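Local structure of malonate decarboxylase subunit alpha (Acinetobacter baumannii ATCC 17978, 6MPR) at residues T236-I242 / I270-A276. The protein probably serves as the acyl-carrier-protein transferase subunit of malonate decarboxylase, exchanging acetyl for malonyl on the carrier so that malonate can be decarboxylated. Numbering follows the deposited sequence.
Sequences TRDPKHI and IGFNTAA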
ATOM      1  N   THR A 236     -22.699  -1.701  10.255  1.00 14.67           N
ATOM      2  CA  THR A 236     -24.098  -2.053  10.091  1.00 12.13           C
ATOM      3  C   THR A 236     -24.919  -0.775  10.066  1.00 14.85           C
ATOM      4  O   THR A 236     -24.793   0.070  10.962  1.00 16.06           O
ATOM      5  CB  THR A 236     -24.565  -2.979  11.225  1.00 10.80           C
ATOM      6  OG1 THR A 236     -23.718  -4.134  11.263  1.00 16.14           O
ATOM      7  CG2 THR A 236     -26.014  -3.407  11.020  1.00 13.15           C
ATOM      8  N   ARG A 237     -25.720  -0.605   9.021  1.00 15.18           N
ATOM      9  CA  ARG A 237     -26.700   0.469   8.970  1.00 18.30           C
ATOM     10  C   ARG A 237     -28.087  -0.150   8.953  1.00 21.25           C
ATOM     11  O   ARG A 237     -28.366  -1.032   8.135  1.00 21.39           O
ATOM     12  CB  ARG A 237     -26.483   1.367   7.750  1.00 17.10           C
ATOM     13  CG  ARG A 237     -25.226   2.238   7.856  1.00 20.73           C
ATOM     14  CD  ARG A 237     -25.355   3.257   8.993  1.00 22.26           C
ATOM     15  NE  ARG A 237     -24.133   4.042   9.178  1.00 23.03           N
ATOM     16  CZ  ARG A 237     -23.109   3.648   9.928  1.00 21.47           C
ATOM     17  NH1 ARG A 237     -23.170   2.480  10.556  1.00 17.74           N
ATOM     18  NH2 ARG A 237     -22.031   4.419  10.056  1.00 23.83           N
ATOM     19  N   ASP A 238     -28.935   0.285   9.872  1.00 15.83           N
ATOM     20  CA  ASP A 238     -30.303  -0.231   9.958  1.00 17.76           C
ATOM     21  C   ASP A 238     -31.118   0.250   8.766  1.00 17.90           C
ATOM     22  O   ASP A 238     -31.381   1.456   8.656  1.00 14.66           O
ATOM     23  CB  ASP A 238     -30.954   0.243  11.255  1.00 19.27           C
ATOM     24  CG  ASP A 238     -32.286  -0.445  11.536  1.00 28.63           C
ATOM     25  OD1 ASP A 238     -32.999  -0.836  10.587  1.00 23.05           O
ATOM     26  OD2 ASP A 238     -32.624  -0.590  12.721  1.00 29.87           O
ATOM     27  N   PRO A 239     -31.569  -0.645   7.875  1.00 14.62           N
ATOM     28  CA  PRO A 239     -32.373  -0.211   6.728  1.00 18.76           C
ATOM     29  C   PRO A 239     -33.601   0.616   7.096  1.00 20.90           C
ATOM     30  O   PRO A 239     -34.079   1.388   6.264  1.00 17.87           O
ATOM     31  CB  PRO A 239     -32.783  -1.539   6.072  1.00 17.19           C
ATOM     32  CG  PRO A 239     -31.699  -2.492   6.467  1.00 13.67           C
ATOM     33  CD  PRO A 239     -31.325  -2.097   7.858  1.00 16.12           C
ATOM     34  N   LYS A 240     -34.132   0.472   8.315  1.00 19.68           N
ATOM     35  CA  LYS A 240     -35.352   1.204   8.654  1.00 19.85           C
ATOM     36  C   LYS A 240     -35.136   2.711   8.660  1.00 23.04           C
ATOM     37  O   LYS A 240     -36.107   3.461   8.491  1.00 20.90           O
ATOM     38  CB  LYS A 240     -35.903   0.761  10.011  1.00 24.96           C
ATOM     39  CG  LYS A 240     -35.195   1.400  11.199  1.00 31.49           C
ATOM     40  CD  LYS A 240     -35.925   1.143  12.517  1.00 40.28           C
ATOM     41  CE  LYS A 240     -35.058   1.574  13.694  1.00 43.61           C
ATOM     42  NZ  LYS A 240     -35.768   1.581  15.004  1.00 48.51           N
ATOM     43  N   HIS A 241     -33.893   3.165   8.827  1.00 22.48           N
ATOM     44  CA  HIS A 241     -33.552   4.584   8.869  1.00 21.80           C
ATOM     45  C   HIS A 241     -33.161   5.154   7.511  1.00 20.98           C
ATOM     46  O   HIS A 241     -32.866   6.350   7.424  1.00 28.97           O
ATOM     47  CB  HIS A 241     -32.413   4.819   9.863  1.00 26.01           C
ATOM     48  CG  HIS A 241     -32.821   4.653  11.291  1.00 39.72           C
ATOM     49  ND1 HIS A 241     -32.049   3.979  12.212  1.00 44.89           N
ATOM     50  CD2 HIS A 241     -33.921   5.074  11.957  1.00 45.61           C
ATOM     51  CE1 HIS A 241     -32.656   3.993  13.385  1.00 48.64           C
ATOM     52  NE2 HIS A 241     -33.795   4.651  13.256  1.00 47.96           N
ATOM     53  N   ILE A 242     -33.140   4.339   6.454  1.00 17.40           N
ATOM     54  CA  ILE A 242     -32.900   4.863   5.115  1.00 17.11           C
ATOM     55  C   ILE A 242     -34.125   5.645   4.650  1.00 18.84           C
ATOM     56  O   ILE A 242     -35.266   5.183   4.774  1.00 26.64           O
ATOM     57  CB  ILE A 242     -32.558   3.721   4.142  1.00 17.82           C
ATOM     58  CG1 ILE A 242     -31.286   2.986   4.582  1.00 14.79           C
ATOM     59  CG2 ILE A 242     -32.384   4.265   2.735  1.00 18.99           C
ATOM     60  CD1 ILE A 242     -31.035   1.668   3.833  1.00 13.50           C
ATOM     61  N   ILE A 270     -19.114   3.604   4.705  1.00 12.41           N
ATOM     62  CA  ILE A 270     -20.360   3.169   5.332  1.00 12.56           C
ATOM     63  C   ILE A 270     -21.247   4.376   5.643  1.00 15.22           C
ATOM     64  O   ILE A 270     -20.785   5.392   6.181  1.00 17.22           O
ATOM     65  CB  ILE A 270     -20.063   2.334   6.590  1.00 22.69           C
ATOM     66  CG1 ILE A 270     -21.359   1.932   7.294  1.00 26.38           C
ATOM     67  CG2 ILE A 270     -19.171   3.085   7.558  1.00 25.38           C
ATOM     68  CD1 ILE A 270     -22.022   0.748   6.686  1.00 22.72           C
ATOM     69  N   GLY A 271     -22.526   4.269   5.295  1.00 14.83           N
ATOM     70  CA  GLY A 271     -23.507   5.299   5.617  1.00 15.13           C
ATOM     71  C   GLY A 271     -24.834   4.924   4.990  1.00 14.10           C
ATOM     72  O   GLY A 271     -24.941   3.951   4.239  1.00 14.39           O
ATOM     73  N   PHE A 272     -25.864   5.712   5.313  1.00 15.66           N
ATOM     74  CA  PHE A 272     -27.178   5.411   4.754  1.00 16.61           C
ATOM     75  C   PHE A 272     -27.197   5.642   3.251  1.00 20.11           C
ATOM     76  O   PHE A 272     -27.932   4.960   2.533  1.00 15.31           O
ATOM     77  CB  PHE A 272     -28.266   6.246   5.435  1.00 19.76           C
ATOM     78  CG  PHE A 272     -28.498   5.880   6.883  1.00 18.54           C
ATOM     79  CD1 PHE A 272     -28.902   4.596   7.232  1.00 17.83           C
ATOM     80  CD2 PHE A 272     -28.320   6.816   7.887  1.00 25.55           C
ATOM     81  CE1 PHE A 272     -29.127   4.254   8.549  1.00 18.46           C
ATOM     82  CE2 PHE A 272     -28.540   6.482   9.213  1.00 25.36           C
ATOM     83  CZ  PHE A 272     -28.933   5.195   9.543  1.00 21.67           C
ATOM     84  N   ASN A 273     -26.393   6.594   2.765  1.00 19.24           N
ATOM     85  CA  ASN A 273     -26.307   6.835   1.328  0.53 17.35           C
ATOM     86  C   ASN A 273     -25.806   5.596   0.594  1.00 14.16           C
ATOM     87  O   ASN A 273     -26.375   5.190  -0.426  1.00 16.25           O
ATOM     88  CB  ASN A 273     -25.398   8.036   1.056  0.53 19.82           C
ATOM     89  CG  ASN A 273     -24.042   7.913   1.732  0.53 21.40           C
ATOM     90  OD1 ASN A 273     -23.908   7.313   2.804  0.53 21.36           O
ATOM     91  ND2 ASN A 273     -23.022   8.487   1.103  0.53 24.19           N
ATOM     92  N   THR A 274     -24.745   4.975   1.101  1.00 13.72           N
ATOM     93  CA  THR A 274     -24.204   3.819   0.389  1.00 12.03           C
ATOM     94  C   THR A 274     -24.953   2.539   0.731  1.00 13.06           C
ATOM     95  O   THR A 274     -24.974   1.608  -0.079  1.00 11.50           O
ATOM     96  CB  THR A 274     -22.703   3.671   0.670  1.00 16.89           C
ATOM     97  OG1 THR A 274     -22.456   3.672   2.087  1.00 13.33           O
ATOM     98  CG2 THR A 274     -21.915   4.808   0.009  1.00 15.71           C
ATOM     99  N   ALA A 275     -25.575   2.468   1.916  1.00 12.06           N
ATOM    100  CA  ALA A 275     -26.423   1.317   2.227  1.00 11.28           C
ATOM    101  C   ALA A 275     -27.595   1.235   1.256  1.00 11.98           C
ATOM    102  O   ALA A 275     -27.968   0.143   0.801  1.00 17.87           O
ATOM    103  CB  ALA A 275     -26.925   1.403   3.664  1.00 14.74           C
ATOM    104  N   ALA A 276     -28.184   2.388   0.925  1.00 12.14           N
ATOM    105  CA  ALA A 276     -29.254   2.428  -0.069  1.00 15.26           C
ATOM    106  C   ALA A 276     -28.779   1.900  -1.417  1.00 14.05           C
ATOM    107  O   ALA A 276     -29.519   1.180  -2.099  1.00 13.81           O
ATOM    108  CB  ALA A 276     -29.807   3.858  -0.206  1.00 13.21           C
TER
HETATM  109  O   HOH W   1     -21.884   6.786   8.429  1.00 33.87           O
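Arg237 NH2 donates to a water in its guanidinium plane, 2.9 Å away, which in turn donates to Ile270 O, so the two segments share a polar link without any direct hydrogen bond. Arg237 NH1 reaches back to Thr236 O at 2.9 Å, coming from above that carbonyl's plane, and together these bonds restrain the guanidinium's rotation. Ile270 CG1, anti to its backbone N (chi1 177°), covers one guanidinium face, 3.6 Å from Arg237 CZ. In the fold, Gly271 is the N-cap of helix 272-287, which follows strand 265-268 and leads to the adjacent parallel strand 297-299 in a beta-alpha-beta unit; residues 236-242 pass alongside the first turn of helix 272-287 on their way to helix 244-261. Phe272 carries much of this contact. Arg237 CD makes a CH-pi contact over one ring face, 4.1 Å from the centroid, while His241 O lies over the opposite face. Asp238 O approaches the ring edge, and His241 CB comes within 3.5 Å of Phe272 CZ. Deeper in, Ile242 CD1 touches Ala275 CB, and Ile242 CG2 meets Ala276 CB at 3.9 Å. Asp238 OD1 accepts from Lys240 N in an Asx turn, and Arg539 NH1 binds Pro239 O and Ile242 O.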